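Local atomic coordinates of galectin (Xenopus laevis, PDB entry 3WUD), a protein that binds beta-galactosides such as lactose, and probably laminin, as a two-subunit, proto-type galectin of frog skin. Residues G24-D29 with D126-K131. Sequence-based numbering, arbitrary orientation.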
# COMPACT_ATOMS: atom_id res chain seq x y z
N GLY A 24 3.89 -10.87 1.46
CA GLY A 24 2.82 -11.04 2.41
C GLY A 24 3.02 -12.38 3.12
O GLY A 24 3.82 -13.21 2.66
N PHE A 25 2.23 -12.61 4.17
CA PHE A 25 2.30 -13.85 4.94
C PHE A 25 1.02 -14.64 4.74
O PHE A 25 -0.04 -14.12 4.91
CB PHE A 25 2.53 -13.59 6.46
CG PHE A 25 2.78 -14.87 7.26
CD1 PHE A 25 4.07 -15.33 7.48
CD2 PHE A 25 1.71 -15.58 7.77
CE1 PHE A 25 4.29 -16.50 8.20
CE2 PHE A 25 1.92 -16.76 8.51
CZ PHE A 25 3.19 -17.21 8.70
N ILE A 26 1.17 -15.90 4.34
CA ILE A 26 0.05 -16.76 4.12
C ILE A 26 -0.24 -17.49 5.44
O ILE A 26 0.61 -18.23 5.85
CB ILE A 26 0.32 -17.80 3.04
CG1 ILE A 26 0.72 -17.17 1.71
CG2 ILE A 26 -0.90 -18.65 2.84
CD1 ILE A 26 1.49 -18.10 0.80
N PRO A 27 -1.41 -17.27 6.05
CA PRO A 27 -1.86 -17.97 7.25
C PRO A 27 -1.74 -19.49 7.13
O PRO A 27 -1.91 -20.12 6.05
CB PRO A 27 -3.33 -17.56 7.39
CG PRO A 27 -3.49 -16.31 6.53
CD PRO A 27 -2.50 -16.45 5.46
N LYS A 28 -1.47 -20.12 8.27
CA LYS A 28 -1.15 -21.55 8.27
C LYS A 28 -2.35 -22.41 7.80
O LYS A 28 -2.18 -23.56 7.28
CB LYS A 28 -0.69 -21.95 9.71
CG LYS A 28 -0.50 -23.46 9.91
CD LYS A 28 0.49 -24.01 8.87
CE LYS A 28 1.35 -25.16 9.38
NZ LYS A 28 2.58 -25.24 8.52
N ASP A 29 -3.54 -21.89 7.98
CA ASP A 29 -4.76 -22.62 7.59
C ASP A 29 -5.45 -22.03 6.35
O ASP A 29 -6.65 -22.26 6.15
CB ASP A 29 -5.74 -22.56 8.74
CG ASP A 29 -6.17 -21.15 9.05
OD1 ASP A 29 -5.54 -20.18 8.52
OD2 ASP A 29 -7.11 -21.01 9.85
N ASP A 126 -6.76 -10.49 -0.36
CA ASP A 126 -7.62 -11.17 0.59
C ASP A 126 -6.93 -12.52 0.92
O ASP A 126 -6.36 -13.14 0.05
CB ASP A 126 -9.00 -11.39 -0.03
CG ASP A 126 -10.05 -11.94 0.95
OD1 ASP A 126 -10.00 -11.71 2.22
OD2 ASP A 126 -10.96 -12.60 0.43
N GLY A 127 -6.90 -12.91 2.17
CA GLY A 127 -6.34 -14.20 2.55
C GLY A 127 -4.83 -14.23 2.76
O GLY A 127 -4.27 -15.30 2.99
N ILE A 128 -4.20 -13.06 2.65
CA ILE A 128 -2.76 -12.94 2.77
C ILE A 128 -2.50 -11.65 3.54
O ILE A 128 -3.09 -10.65 3.23
CB ILE A 128 -2.03 -13.01 1.36
CG1 ILE A 128 -0.52 -12.88 1.54
CG2 ILE A 128 -2.55 -11.98 0.36
CD1 ILE A 128 0.25 -13.06 0.25
N GLU A 129 -1.59 -11.68 4.49
CA GLU A 129 -1.31 -10.53 5.33
C GLU A 129 -0.23 -9.68 4.70
O GLU A 129 0.82 -10.17 4.35
CB GLU A 129 -0.96 -10.98 6.75
CG GLU A 129 -2.08 -11.80 7.35
CD GLU A 129 -1.85 -12.20 8.80
OE1 GLU A 129 -1.43 -11.30 9.59
OE2 GLU A 129 -2.08 -13.42 9.14
N LEU A 130 -0.46 -8.38 4.58
CA LEU A 130 0.54 -7.54 3.94
C LEU A 130 1.79 -7.50 4.80
O LEU A 130 1.73 -7.29 6.03
CB LEU A 130 -0.00 -6.12 3.76
CG LEU A 130 0.90 -5.06 3.23
CD1 LEU A 130 1.36 -5.30 1.80
CD2 LEU A 130 0.13 -3.73 3.34
N LYS A 131 2.92 -7.60 4.13
CA LYS A 131 4.22 -7.30 4.76
C LYS A 131 4.77 -6.07 4.05
O LYS A 131 5.13 -5.13 4.72
CB LYS A 131 5.17 -8.53 4.68
CG LYS A 131 6.64 -8.29 5.03
CD LYS A 131 6.90 -7.73 6.40
CE LYS A 131 8.31 -7.10 6.47
NZ LYS A 131 8.74 -6.38 5.20
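Ile128 lies over one face of the peptide between Gly24 and Phe25. Its CD1 sits above Gly24 C at 4.0 Å, and its CG1 above the same plane, 3.8 Å from Phe25 N. Chi1 of -180° sets CG1 anti to the backbone N, close to the Gly24-Phe25 peptide. At the edge of the same peptide, Phe25 N donates to Glu129 O (2.8 Å), in the carbonyl plane and on a lone pair. The return bond, Glu129 N to Phe25 O (2.9 Å), is almost straight at 179°, with its donor tilted out of that carbonyl's plane. Together they make Phe25 and Glu129 a hydrogen-bonded antiparallel pair. Their side chains share one face of the sheet and meet at CB (4.4 Å apart). Beside this pair the backbones pack tightly, with Gly24 CA 2.9 Å from Glu129 O.

Pro27 meets the second segment in two ways. At its ring edge CD reaches Gly127 O at 3.2 Å. Over one ring face, Glu129 OE2 stands above CG at 4.1 Å. Gly127 lies in the link from strand 120-126 to strand 129-135. At its phi of 85° a CB would press on Asp126 O.

This link carries the chain from one sheet of the galectin beta-sandwich to the other. Ile26 and Ile128 both touch Phe33 and Thr88, and Ile26 also meets Phe52 and Phe82. Strand 19-26 pairs on its other side with strand 86-95. Strand 129-135 is outermost in its sheet within the chain, and Lys131 makes backbone hydrogen bonds to the second subunit.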